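Local coordinates for protein transcriptional regulator, TetR family (PDB 3VPR) that represses transcription, probably by binding regulatory DNA through N-terminal helix-turn-helix domains carried on an all-helical dimer, at residues F82-A87 with R169-A174; N125-L130 with V142-A147; K14-K19 with Q27-A32. One frame throughout, in Å; residues are numbered along the deposited sequence.

Contact 1 (F82-A87 with R169-A174); sequences FMEAHA and RAEEVA
Glu84 OE1 is approached by two groups of unlike character: Glu171 OE2 lies 2.9 Å from it across the contact, and Arg175 NH1 forms a salt bridge to it. Glu84 OE1 and Glu171 OE2 are both acceptors, so this is an approach of like charges and not a bond. The two carboxylate planes are turned 74° apart and the side chains cross obliquely, Glu171 CG coming within 3.2 Å of Glu84 OE1. Other arginines pair with the remaining oxygens: Arg80 with Glu84 OE2 and Arg88 with Glu171 OE1. Their positive charge would probably offset much of the repulsion, although carboxylates this close may also bind a proton more readily than usual. Glu171 CG stands anti to the backbone N (chi1 164°), which puts it beside Glu84 OE1; the chain then runs on extended.

Beside the carboxylates the backbones meet over alanine. Ala87 CB points toward the other helix and rests 3.6 Å from Ala174 CB. The same methyl group is 3.4 Å from Ala170 O, while Ala170 CB packs at 3.5 Å on Ala87 O. Ala174 CB also lies 3.7 Å from Met83 O, so backbone carbonyls as well as methyls form the surface. With side chains this small the axes of the two short segments approach to 8.0 Å, running nearly antiparallel at 155°.

Helices 75-92 and 170-183 are thus packed side by side in the C-terminal domain, which in TetR relatives commonly binds ligands. Helix 144-161 lies against both, meeting Met83 (here selenomethionine) through Val151 and Ala170 through Met158, while Phe82 and Ala85 turn to helix 47-70.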
ATOM      1  N   PHE A  82     -10.099 -12.694 -11.215  1.00 28.74           N
ATOM      2  CA  PHE A  82      -9.715 -12.478  -9.838  1.00 31.01           C
ATOM      3  C   PHE A  82      -9.417 -10.986  -9.603  1.00 34.80           C
ATOM      4  O   PHE A  82      -9.960 -10.369  -8.685  1.00 31.61           O
ATOM      5  CB  PHE A  82      -8.487 -13.310  -9.504  1.00 32.57           C
ATOM      6  CG  PHE A  82      -8.009 -13.156  -8.085  1.00 42.19           C
ATOM      7  CD1 PHE A  82      -7.250 -12.053  -7.699  1.00 32.42           C
ATOM      8  CD2 PHE A  82      -8.296 -14.136  -7.135  1.00 36.49           C
ATOM      9  CE1 PHE A  82      -6.777 -11.936  -6.382  1.00 32.02           C
ATOM     10  CE2 PHE A  82      -7.831 -14.025  -5.833  1.00 34.77           C
ATOM     11  CZ  PHE A  82      -7.069 -12.928  -5.452  1.00 31.88           C
HETATM   12  N   MSE A  83      -8.578 -10.404 -10.456  1.00 35.56           N
HETATM   13  CA  MSE A  83      -8.197  -9.005 -10.304  1.00 35.57           C
HETATM   14  C   MSE A  83      -9.377  -8.039 -10.412  1.00 36.67           C
HETATM   15  O   MSE A  83      -9.488  -7.101  -9.615  1.00 32.05           O
HETATM   16  CB  MSE A  83      -7.109  -8.652 -11.320  1.00 28.80           C
HETATM   17  CG  MSE A  83      -5.816  -9.429 -11.103  1.00 39.30           C
HETATM   18 SE   MSE A  83      -4.463  -9.136 -12.479  1.00 46.86          SE
HETATM   19  CE  MSE A  83      -3.941  -7.308 -11.981  1.00 31.06           C
ATOM     20  N   GLU A  84     -10.259  -8.273 -11.378  1.00 34.05           N
ATOM     21  CA  GLU A  84     -11.422  -7.408 -11.554  1.00 37.57           C
ATOM     22  C   GLU A  84     -12.454  -7.540 -10.436  1.00 39.14           C
ATOM     23  O   GLU A  84     -13.000  -6.540  -9.978  1.00 42.72           O
ATOM     24  CB  GLU A  84     -12.073  -7.666 -12.913  1.00 43.16           C
ATOM     25  CG  GLU A  84     -11.241  -7.109 -14.060  1.00 55.32           C
ATOM     26  CD  GLU A  84     -11.935  -7.189 -15.404  1.00 59.16           C
ATOM     27  OE1 GLU A  84     -13.076  -6.697 -15.520  1.00 76.83           O
ATOM     28  OE2 GLU A  84     -11.333  -7.734 -16.347  1.00 68.37           O
ATOM     29  N   ALA A  85     -12.720  -8.767  -9.998  1.00 31.18           N
ATOM     30  CA  ALA A  85     -13.671  -8.992  -8.919  1.00 35.71           C
ATOM     31  C   ALA A  85     -13.128  -8.315  -7.659  1.00 33.88           C
ATOM     32  O   ALA A  85     -13.875  -7.692  -6.916  1.00 40.65           O
ATOM     33  CB  ALA A  85     -13.860 -10.505  -8.680  1.00 30.02           C
ATOM     34  N   HIS A  86     -11.820  -8.435  -7.429  1.00 36.08           N
ATOM     35  CA  HIS A  86     -11.185  -7.820  -6.262  1.00 26.73           C
ATOM     36  C   HIS A  86     -11.403  -6.310  -6.274  1.00 27.29           C
ATOM     37  O   HIS A  86     -11.887  -5.743  -5.305  1.00 32.20           O
ATOM     38  CB  HIS A  86      -9.683  -8.136  -6.263  1.00 33.40           C
ATOM     39  CG  HIS A  86      -8.919  -7.512  -5.134  1.00 38.18           C
ATOM     40  ND1 HIS A  86      -8.190  -8.257  -4.230  1.00 33.33           N
ATOM     41  CD2 HIS A  86      -8.752  -6.217  -4.777  1.00 24.90           C
ATOM     42  CE1 HIS A  86      -7.609  -7.445  -3.365  1.00 32.63           C
ATOM     43  NE2 HIS A  86      -7.933  -6.203  -3.675  1.00 38.71           N
ATOM     44  N   ALA A  87     -11.053  -5.676  -7.388  1.00 36.23           N
ATOM     45  CA  ALA A  87     -11.181  -4.229  -7.563  1.00 32.76           C
ATOM     46  C   ALA A  87     -12.627  -3.744  -7.519  1.00 33.14           C
ATOM     47  O   ALA A  87     -12.910  -2.667  -6.996  1.00 37.51           O
ATOM     48  CB  ALA A  87     -10.530  -3.804  -8.895  1.00 34.47           C
ATOM     49  N   ARG A 169     -13.110   3.763 -13.340  1.00 81.48           N
ATOM     50  CA  ARG A 169     -13.673   2.536 -12.793  1.00 74.89           C
ATOM     51  C   ARG A 169     -12.563   1.627 -12.269  1.00 59.45           C
ATOM     52  O   ARG A 169     -11.672   1.230 -13.017  1.00 60.75           O
ATOM     53  CB  ARG A 169     -14.479   1.816 -13.876  1.00 85.08           C
ATOM     54  CG  ARG A 169     -15.403   0.726 -13.357  1.00100.36           C
ATOM     55  CD  ARG A 169     -16.107   0.023 -14.510  1.00110.32           C
ATOM     56  NE  ARG A 169     -17.151  -0.891 -14.055  1.00118.03           N
ATOM     57  CZ  ARG A 169     -18.280  -0.505 -13.471  1.00121.02           C
ATOM     58  NH1 ARG A 169     -18.519   0.784 -13.267  1.00121.13           N
ATOM     59  NH2 ARG A 169     -19.171  -1.409 -13.086  1.00125.21           N
ATOM     60  N   ALA A 170     -12.622   1.306 -10.979  1.00 53.42           N
ATOM     61  CA  ALA A 170     -11.618   0.456 -10.347  1.00 42.53           C
ATOM     62  C   ALA A 170     -11.398  -0.837 -11.122  1.00 47.74           C
ATOM     63  O   ALA A 170     -10.273  -1.318 -11.252  1.00 48.11           O
ATOM     64  CB  ALA A 170     -12.027   0.141  -8.930  1.00 44.83           C
ATOM     65  N   GLU A 171     -12.479  -1.397 -11.640  1.00 48.90           N
ATOM     66  CA  GLU A 171     -12.396  -2.630 -12.398  1.00 44.42           C
ATOM     67  C   GLU A 171     -11.701  -2.449 -13.754  1.00 50.28           C
ATOM     68  O   GLU A 171     -11.027  -3.366 -14.236  1.00 45.50           O
ATOM     69  CB  GLU A 171     -13.804  -3.193 -12.571  1.00 42.74           C
ATOM     70  CG  GLU A 171     -13.956  -4.252 -13.637  1.00 51.85           C
ATOM     71  CD  GLU A 171     -15.264  -4.996 -13.492  1.00 65.82           C
ATOM     72  OE1 GLU A 171     -16.295  -4.332 -13.243  1.00 67.39           O
ATOM     73  OE2 GLU A 171     -15.262  -6.239 -13.626  1.00 68.51           O
ATOM     74  N   GLU A 172     -11.865  -1.284 -14.378  1.00 44.42           N
ATOM     75  CA  GLU A 172     -11.220  -1.040 -15.668  1.00 45.50           C
ATOM     76  C   GLU A 172      -9.726  -0.879 -15.436  1.00 40.54           C
ATOM     77  O   GLU A 172      -8.910  -1.366 -16.210  1.00 53.32           O
ATOM     78  CB  GLU A 172     -11.807   0.201 -16.347  1.00 52.25           C
ATOM     79  CG  GLU A 172     -13.203  -0.030 -16.936  1.00 69.33           C
ATOM     80  CD  GLU A 172     -13.205  -1.039 -18.085  1.00 82.12           C
ATOM     81  OE1 GLU A 172     -12.710  -0.696 -19.180  1.00 89.03           O
ATOM     82  OE2 GLU A 172     -13.696  -2.175 -17.894  1.00 84.49           O
ATOM     83  N   VAL A 173      -9.378  -0.193 -14.359  1.00 41.99           N
ATOM     84  CA  VAL A 173      -7.984  -0.017 -13.971  1.00 40.42           C
ATOM     85  C   VAL A 173      -7.397  -1.423 -13.780  1.00 41.26           C
ATOM     86  O   VAL A 173      -6.287  -1.729 -14.227  1.00 41.23           O
ATOM     87  CB  VAL A 173      -7.883   0.720 -12.620  1.00 42.18           C
ATOM     88  CG1 VAL A 173      -6.441   0.715 -12.131  1.00 41.41           C
ATOM     89  CG2 VAL A 173      -8.419   2.135 -12.760  1.00 39.57           C
ATOM     90  N   ALA A 174      -8.159  -2.280 -13.110  1.00 38.62           N
ATOM     91  CA  ALA A 174      -7.718  -3.643 -12.849  1.00 37.68           C
ATOM     92  C   ALA A 174      -7.507  -4.397 -14.154  1.00 41.40           C
ATOM     93  O   ALA A 174      -6.624  -5.253 -14.248  1.00 37.00           O
ATOM     94  CB  ALA A 174      -8.742  -4.361 -11.991  1.00 35.65           C
TER

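Contact 2 (N125-L130 with V142-A147); sequences NLRAIL and VDVALA
The guanidinium of Arg127 has Ala145 CB over the centre of one face, 3.7 Å above its plane. The methyl group touches CZ and NH2 about equally, so it packs over the flat face of the cation. Beyond this packing, Arg127 NH2 forms a long, weak ion pair with Glu123 OE2, and the side chain also touches Arg149. Arg127 NE is buried by the contact and has no polar partner in the model, which suggests that packing more than hydrogen bonding holds this part of the chain. Chi2 (-169°) and chi3 (-177°) keep the chain extended to NE, which lies 3.8 Å from Ala145 CA in the first turn of the other helix.

Nearer the backbone, Val144 CG1 presses on the first helix, 3.5 Å from Arg127 O and 3.7 Å from Arg127 CB. Leu130 continues the apolar strip: its CD1 meets Ala147 CB at 3.8 Å. An alanine in place of Arg127 would keep the CB contact with Val144 but would probably leave Ala145 CB without its flat cover and Glu123 without its weak partner.

The second helix is fastened at its start by Asp143, the N-cap residue. Leu146 N donates to Asp143 OD1 over 2.8 Å, nearly straight at 165°, and meets the oxygen from above the carboxylate plane. This capping bond probably steadies the first turn, from which Val144 and Ala145 project.

Helices 109-135 and 144-161 are joined here near the subunit boundary. Leu130 packs on Leu185 of the second subunit and Ala147 on Leu180 of that subunit, while Leu126 and Ile129 on the first helix also meet helix 75-92.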
ATOM      1  N   ASN A 125      -5.220 -18.187  -2.791  1.00 32.49           N
ATOM      2  CA  ASN A 125      -6.054 -18.518  -3.948  1.00 36.50           C
ATOM      3  C   ASN A 125      -5.431 -17.920  -5.211  1.00 44.91           C
ATOM      4  O   ASN A 125      -5.506 -18.507  -6.301  1.00 49.41           O
ATOM      5  CB  ASN A 125      -7.479 -17.978  -3.786  1.00 36.72           C
ATOM      6  CG  ASN A 125      -8.295 -18.767  -2.775  1.00 53.66           C
ATOM      7  OD1 ASN A 125      -8.140 -19.981  -2.659  1.00 51.95           O
ATOM      8  ND2 ASN A 125      -9.184 -18.082  -2.049  1.00 48.49           N
ATOM      9  N   LEU A 126      -4.809 -16.748  -5.069  1.00 37.18           N
ATOM     10  CA  LEU A 126      -4.183 -16.110  -6.217  1.00 34.78           C
ATOM     11  C   LEU A 126      -2.986 -16.953  -6.633  1.00 30.56           C
ATOM     12  O   LEU A 126      -2.770 -17.202  -7.817  1.00 28.70           O
ATOM     13  CB  LEU A 126      -3.733 -14.681  -5.872  1.00 29.20           C
ATOM     14  CG  LEU A 126      -2.994 -13.909  -6.975  1.00 34.87           C
ATOM     15  CD1 LEU A 126      -3.828 -13.888  -8.239  1.00 24.78           C
ATOM     16  CD2 LEU A 126      -2.693 -12.473  -6.495  1.00 30.06           C
ATOM     17  N   ARG A 127      -2.213 -17.391  -5.646  1.00 34.10           N
ATOM     18  CA  ARG A 127      -1.046 -18.214  -5.903  1.00 34.54           C
ATOM     19  C   ARG A 127      -1.439 -19.493  -6.622  1.00 43.86           C
ATOM     20  O   ARG A 127      -0.733 -19.941  -7.534  1.00 37.52           O
ATOM     21  CB  ARG A 127      -0.334 -18.552  -4.593  1.00 36.11           C
ATOM     22  CG  ARG A 127       0.266 -17.338  -3.898  1.00 35.49           C
ATOM     23  CD  ARG A 127       1.186 -17.745  -2.755  1.00 42.07           C
ATOM     24  NE  ARG A 127       1.704 -16.578  -2.046  1.00 44.33           N
ATOM     25  CZ  ARG A 127       2.491 -16.637  -0.975  1.00 48.73           C
ATOM     26  NH1 ARG A 127       2.860 -17.811  -0.484  1.00 53.94           N
ATOM     27  NH2 ARG A 127       2.910 -15.520  -0.391  1.00 39.64           N
ATOM     28  N   ALA A 128      -2.563 -20.079  -6.216  1.00 35.04           N
ATOM     29  CA  ALA A 128      -3.038 -21.309  -6.853  1.00 42.60           C
ATOM     30  C   ALA A 128      -3.321 -21.063  -8.332  1.00 33.79           C
ATOM     31  O   ALA A 128      -3.025 -21.915  -9.164  1.00 41.64           O
ATOM     32  CB  ALA A 128      -4.306 -21.833  -6.153  1.00 36.01           C
ATOM     33  N   ILE A 129      -3.899 -19.910  -8.661  1.00 31.43           N
ATOM     34  CA  ILE A 129      -4.181 -19.588 -10.064  1.00 35.46           C
ATOM     35  C   ILE A 129      -2.867 -19.428 -10.842  1.00 35.15           C
ATOM     36  O   ILE A 129      -2.715 -19.947 -11.942  1.00 34.81           O
ATOM     37  CB  ILE A 129      -4.986 -18.282 -10.201  1.00 39.47           C
ATOM     38  CG1 ILE A 129      -6.383 -18.458  -9.611  1.00 45.19           C
ATOM     39  CG2 ILE A 129      -5.078 -17.870 -11.658  1.00 39.21           C
ATOM     40  CD1 ILE A 129      -7.221 -17.187  -9.648  1.00 38.43           C
ATOM     41  N   LEU A 130      -1.915 -18.711 -10.261  1.00 34.99           N
ATOM     42  CA  LEU A 130      -0.626 -18.498 -10.909  1.00 37.44           C
ATOM     43  C   LEU A 130       0.137 -19.810 -11.046  1.00 38.65           C
ATOM     44  O   LEU A 130       0.692 -20.104 -12.103  1.00 31.65           O
ATOM     45  CB  LEU A 130       0.213 -17.495 -10.106  1.00 32.53           C
ATOM     46  CG  LEU A 130      -0.402 -16.097 -10.001  1.00 34.26           C
ATOM     47  CD1 LEU A 130       0.392 -15.242  -9.008  1.00 38.22           C
ATOM     48  CD2 LEU A 130      -0.431 -15.457 -11.382  1.00 41.25           C
ATOM     49  N   VAL A 142       7.872 -18.427 -12.970  1.00 36.60           N
ATOM     50  CA  VAL A 142       8.063 -17.224 -12.173  1.00 42.05           C
ATOM     51  C   VAL A 142       7.869 -17.561 -10.707  1.00 41.05           C
ATOM     52  O   VAL A 142       7.212 -18.545 -10.374  1.00 43.70           O
ATOM     53  CB  VAL A 142       7.049 -16.124 -12.559  1.00 40.24           C
ATOM     54  CG1 VAL A 142       7.292 -15.669 -13.970  1.00 40.10           C
ATOM     55  CG2 VAL A 142       5.623 -16.652 -12.402  1.00 35.27           C
ATOM     56  N   ASP A 143       8.455 -16.762  -9.828  1.00 36.88           N
ATOM     57  CA  ASP A 143       8.283 -16.997  -8.401  1.00 41.03           C
ATOM     58  C   ASP A 143       6.812 -16.702  -8.130  1.00 38.17           C
ATOM     59  O   ASP A 143       6.377 -15.553  -8.243  1.00 33.23           O
ATOM     60  CB  ASP A 143       9.159 -16.046  -7.586  1.00 47.08           C
ATOM     61  CG  ASP A 143       9.052 -16.293  -6.096  1.00 40.01           C
ATOM     62  OD1 ASP A 143       7.935 -16.199  -5.551  1.00 53.87           O
ATOM     63  OD2 ASP A 143      10.085 -16.581  -5.467  1.00 55.67           O
ATOM     64  N   VAL A 144       6.055 -17.743  -7.789  1.00 39.70           N
ATOM     65  CA  VAL A 144       4.620 -17.618  -7.532  1.00 37.27           C
ATOM     66  C   VAL A 144       4.263 -16.662  -6.380  1.00 41.48           C
ATOM     67  O   VAL A 144       3.310 -15.886  -6.483  1.00 36.72           O
ATOM     68  CB  VAL A 144       3.998 -19.013  -7.241  1.00 47.64           C
ATOM     69  CG1 VAL A 144       2.549 -18.867  -6.812  1.00 45.51           C
ATOM     70  CG2 VAL A 144       4.086 -19.896  -8.486  1.00 46.68           C
ATOM     71  N   ALA A 145       5.017 -16.721  -5.284  1.00 33.52           N
ATOM     72  CA  ALA A 145       4.735 -15.853  -4.147  1.00 38.66           C
ATOM     73  C   ALA A 145       4.975 -14.406  -4.557  1.00 35.44           C
ATOM     74  O   ALA A 145       4.178 -13.525  -4.248  1.00 35.69           O
ATOM     75  CB  ALA A 145       5.619 -16.227  -2.935  1.00 21.31           C
ATOM     76  N   LEU A 146       6.069 -14.173  -5.277  1.00 40.56           N
ATOM     77  CA  LEU A 146       6.414 -12.819  -5.721  1.00 41.91           C
ATOM     78  C   LEU A 146       5.406 -12.282  -6.736  1.00 36.19           C
ATOM     79  O   LEU A 146       4.981 -11.132  -6.654  1.00 39.24           O
ATOM     80  CB  LEU A 146       7.822 -12.799  -6.326  1.00 40.84           C
ATOM     81  CG  LEU A 146       8.274 -11.432  -6.846  1.00 55.46           C
ATOM     82  CD1 LEU A 146       9.261 -10.814  -5.866  1.00 49.13           C
ATOM     83  CD2 LEU A 146       8.910 -11.581  -8.225  1.00 53.93           C
ATOM     84  N   ALA A 147       5.024 -13.114  -7.697  1.00 36.18           N
ATOM     85  CA  ALA A 147       4.057 -12.685  -8.704  1.00 34.33           C
ATOM     86  C   ALA A 147       2.732 -12.369  -8.019  1.00 34.00           C
ATOM     87  O   ALA A 147       2.049 -11.395  -8.372  1.00 33.54           O
ATOM     88  CB  ALA A 147       3.861 -13.782  -9.758  1.00 32.16           C
TER

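Contact 3 (K14-K19 with Q27-A32); sequences KLFTEK and QDLAQA
Leu15 sends its CD2 methyl into a shallow hollow on helix 26-33, lined by Asp28, Leu29 and Ala32. The tip is 3.6 Å from Leu29 CD2, and 4.3 Å from Ala32 CB on the next turn. Asp28 O borders the hollow at a similar range from the same methyl. CG of Leu15 stands anti to the backbone N (chi1 180°), carrying the branch outward from a backbone that already aims CB at the other helix.

Leu29 answers with a fork. While its CD2 meets Leu15, its CD1 reaches 3.9 Å from Phe16 CZ, the far tip of the ring, and the two side chains cross at about a right angle. One leucine is therefore shared between two neighbouring residues of helix 4-19. The fit is by side-chain tips and not by close backbones: the axes of the two segments come no closer than 11.4 Å, and their directions differ by 123°.

Thr24, in the loop between the helices, touches Leu15, Phe16, Lys19 and Leu29. Phe16 also packs edge-to-face with Tyr21 and touches Ile54, and Leu29 rests on Leu40 of helix 37-44. The arrangement places the first helix of the DNA-binding domain against the first helix of the predicted helix-turn-helix motif.

At the margin, Lys19 NZ donates to Asp28 OD2 over 3.1 Å, completing a salt bridge. The ammonium stands well above the carboxylate plane, 67° out of it, and also makes a weak hydrogen bond to Ala23 O. Phe16 and Leu29 are buried and Leu15 partly so, while the exposed Lys19 ties the margin by one ion pair that solvent would probably weaken.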
ATOM      1  N   LYS A  14     -18.301   4.182   7.617  1.00 29.77           N
ATOM      2  CA  LYS A  14     -18.178   5.503   6.999  1.00 30.84           C
ATOM      3  C   LYS A  14     -17.599   6.516   7.981  1.00 34.03           C
ATOM      4  O   LYS A  14     -16.741   7.315   7.624  1.00 38.24           O
ATOM      5  CB  LYS A  14     -19.530   6.017   6.518  1.00 33.46           C
ATOM      6  CG  LYS A  14     -20.120   5.252   5.364  1.00 42.51           C
ATOM      7  CD  LYS A  14     -21.460   5.864   4.968  1.00 62.12           C
ATOM      8  CE  LYS A  14     -22.155   5.039   3.898  1.00 71.32           C
ATOM      9  NZ  LYS A  14     -23.465   5.637   3.517  1.00 88.20           N
ATOM     10  N   LEU A  15     -18.061   6.475   9.223  1.00 36.13           N
ATOM     11  CA  LEU A  15     -17.581   7.423  10.219  1.00 41.40           C
ATOM     12  C   LEU A  15     -16.091   7.219  10.485  1.00 44.45           C
ATOM     13  O   LEU A  15     -15.345   8.186  10.598  1.00 42.19           O
ATOM     14  CB  LEU A  15     -18.390   7.298  11.513  1.00 28.85           C
ATOM     15  CG  LEU A  15     -17.941   8.254  12.612  1.00 38.61           C
ATOM     16  CD1 LEU A  15     -18.042   9.691  12.105  1.00 48.20           C
ATOM     17  CD2 LEU A  15     -18.800   8.062  13.845  1.00 33.11           C
ATOM     18  N   PHE A  16     -15.660   5.964  10.566  1.00 39.66           N
ATOM     19  CA  PHE A  16     -14.252   5.670  10.798  1.00 41.25           C
ATOM     20  C   PHE A  16     -13.427   6.165   9.613  1.00 43.92           C
ATOM     21  O   PHE A  16     -12.303   6.622   9.784  1.00 50.35           O
ATOM     22  CB  PHE A  16     -14.013   4.169  10.974  1.00 35.94           C
ATOM     23  CG  PHE A  16     -14.598   3.595  12.235  1.00 39.72           C
ATOM     24  CD1 PHE A  16     -14.701   4.363  13.388  1.00 33.45           C
ATOM     25  CD2 PHE A  16     -15.012   2.262  12.275  1.00 31.29           C
ATOM     26  CE1 PHE A  16     -15.210   3.812  14.571  1.00 32.74           C
ATOM     27  CE2 PHE A  16     -15.516   1.701  13.444  1.00 30.72           C
ATOM     28  CZ  PHE A  16     -15.617   2.476  14.597  1.00 38.80           C
ATOM     29  N   THR A  17     -13.981   6.056   8.410  1.00 44.64           N
ATOM     30  CA  THR A  17     -13.289   6.514   7.214  1.00 42.78           C
ATOM     31  C   THR A  17     -13.163   8.046   7.228  1.00 48.81           C
ATOM     32  O   THR A  17     -12.159   8.598   6.790  1.00 46.00           O
ATOM     33  CB  THR A  17     -14.051   6.077   5.937  1.00 45.15           C
ATOM     34  OG1 THR A  17     -13.989   4.652   5.814  1.00 39.04           O
ATOM     35  CG2 THR A  17     -13.444   6.727   4.684  1.00 39.46           C
ATOM     36  N   GLU A  18     -14.186   8.718   7.749  1.00 50.26           N
ATOM     37  CA  GLU A  18     -14.220  10.179   7.816  1.00 55.08           C
ATOM     38  C   GLU A  18     -13.421  10.765   8.981  1.00 52.30           C
ATOM     39  O   GLU A  18     -12.778  11.800   8.829  1.00 55.88           O
ATOM     40  CB  GLU A  18     -15.679  10.666   7.913  1.00 60.09           C
ATOM     41  CG  GLU A  18     -16.556  10.384   6.676  1.00 58.93           C
ATOM     42  CD  GLU A  18     -18.068  10.437   6.979  1.00 70.31           C
ATOM     43  OE1 GLU A  18     -18.883  10.308   6.035  1.00 73.71           O
ATOM     44  OE2 GLU A  18     -18.447  10.595   8.161  1.00 58.14           O
ATOM     45  N   LYS A  19     -13.469  10.106  10.137  1.00 47.03           N
ATOM     46  CA  LYS A  19     -12.778  10.570  11.341  1.00 43.67           C
ATOM     47  C   LYS A  19     -11.557   9.763  11.780  1.00 47.19           C
ATOM     48  O   LYS A  19     -10.734  10.264  12.540  1.00 51.10           O
ATOM     49  CB  LYS A  19     -13.719  10.576  12.543  1.00 39.77           C
ATOM     50  CG  LYS A  19     -14.875  11.519  12.505  1.00 46.16           C
ATOM     51  CD  LYS A  19     -15.473  11.606  13.909  1.00 50.18           C
ATOM     52  CE  LYS A  19     -14.435  12.117  14.908  1.00 52.81           C
ATOM     53  NZ  LYS A  19     -14.930  12.221  16.309  1.00 65.69           N
ATOM     54  N   GLN A  27     -19.247   6.921  21.974  1.00 39.48           N
ATOM     55  CA  GLN A  27     -20.188   8.023  22.156  1.00 51.78           C
ATOM     56  C   GLN A  27     -20.497   8.657  20.806  1.00 45.78           C
ATOM     57  O   GLN A  27     -21.656   8.933  20.498  1.00 37.65           O
ATOM     58  CB  GLN A  27     -19.597   9.086  23.090  1.00 48.63           C
ATOM     59  CG  GLN A  27     -20.571  10.180  23.464  1.00 60.10           C
ATOM     60  CD  GLN A  27     -21.784   9.639  24.186  1.00 67.60           C
ATOM     61  OE1 GLN A  27     -21.667   9.045  25.256  1.00 76.38           O
ATOM     62  NE2 GLN A  27     -22.961   9.838  23.602  1.00 79.14           N
ATOM     63  N   ASP A  28     -19.452   8.883  20.012  1.00 44.99           N
ATOM     64  CA  ASP A  28     -19.596   9.469  18.680  1.00 44.26           C
ATOM     65  C   ASP A  28     -20.505   8.638  17.780  1.00 48.98           C
ATOM     66  O   ASP A  28     -21.384   9.182  17.107  1.00 42.01           O
ATOM     67  CB  ASP A  28     -18.233   9.607  17.995  1.00 44.08           C
ATOM     68  CG  ASP A  28     -17.364  10.668  18.634  1.00 56.77           C
ATOM     69  OD1 ASP A  28     -17.921  11.652  19.174  1.00 54.04           O
ATOM     70  OD2 ASP A  28     -16.123  10.530  18.577  1.00 55.70           O
ATOM     71  N   LEU A  29     -20.283   7.322  17.756  1.00 41.86           N
ATOM     72  CA  LEU A  29     -21.088   6.427  16.931  1.00 44.44           C
ATOM     73  C   LEU A  29     -22.540   6.420  17.376  1.00 41.12           C
ATOM     74  O   LEU A  29     -23.453   6.455  16.551  1.00 48.65           O
ATOM     75  CB  LEU A  29     -20.555   4.987  17.004  1.00 51.11           C
ATOM     76  CG  LEU A  29     -19.236   4.602  16.325  1.00 60.24           C
ATOM     77  CD1 LEU A  29     -18.827   3.197  16.769  1.00 59.55           C
ATOM     78  CD2 LEU A  29     -19.393   4.661  14.808  1.00 45.60           C
ATOM     79  N   ALA A  30     -22.753   6.370  18.686  1.00 40.49           N
ATOM     80  CA  ALA A  30     -24.107   6.321  19.222  1.00 45.60           C
ATOM     81  C   ALA A  30     -24.931   7.522  18.792  1.00 49.68           C
ATOM     82  O   ALA A  30     -26.091   7.371  18.404  1.00 53.22           O
ATOM     83  CB  ALA A  30     -24.067   6.233  20.730  1.00 43.75           C
ATOM     84  N   GLN A  31     -24.333   8.708  18.858  1.00 38.81           N
ATOM     85  CA  GLN A  31     -25.033   9.930  18.482  1.00 46.18           C
ATOM     86  C   GLN A  31     -25.196  10.038  16.969  1.00 40.41           C
ATOM     87  O   GLN A  31     -26.236  10.469  16.483  1.00 38.31           O
ATOM     88  CB  GLN A  31     -24.287  11.154  19.017  1.00 39.83           C
ATOM     89  CG  GLN A  31     -24.175  11.182  20.528  1.00 51.13           C
ATOM     90  CD  GLN A  31     -23.664  12.510  21.037  1.00 61.76           C
ATOM     91  OE1 GLN A  31     -22.601  12.979  20.623  1.00 54.38           O
ATOM     92  NE2 GLN A  31     -24.424  13.128  21.937  1.00 60.37           N
ATOM     93  N   ALA A  32     -24.166   9.640  16.230  1.00 39.64           N
ATOM     94  CA  ALA A  32     -24.221   9.682  14.778  1.00 38.33           C
ATOM     95  C   ALA A  32     -25.326   8.739  14.277  1.00 49.72           C
ATOM     96  O   ALA A  32     -26.017   9.042  13.299  1.00 46.23           O
ATOM     97  CB  ALA A  32     -22.873   9.289  14.189  1.00 29.94           C
TER

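Contacts 1 and 2 both belong to the C-terminal domain, with contact 2 nested along the chain inside the loop that contact 1 closes, and they touch where Phe82 packs on Leu126 and Ile129. Contact 1 is the more buried, pairing alanine surfaces with two close carboxylates whose charge arginines probably offset. Contact 2 is only partly buried and lies by the second subunit, using apolar packing and a guanidinium with a methyl group packed over one face. Contact 3, in the DNA-binding domain about 39 Å from contact 2 between centres, shares no helix with either. It too is partly buried, and it alone has a salt bridge running directly between its two segments.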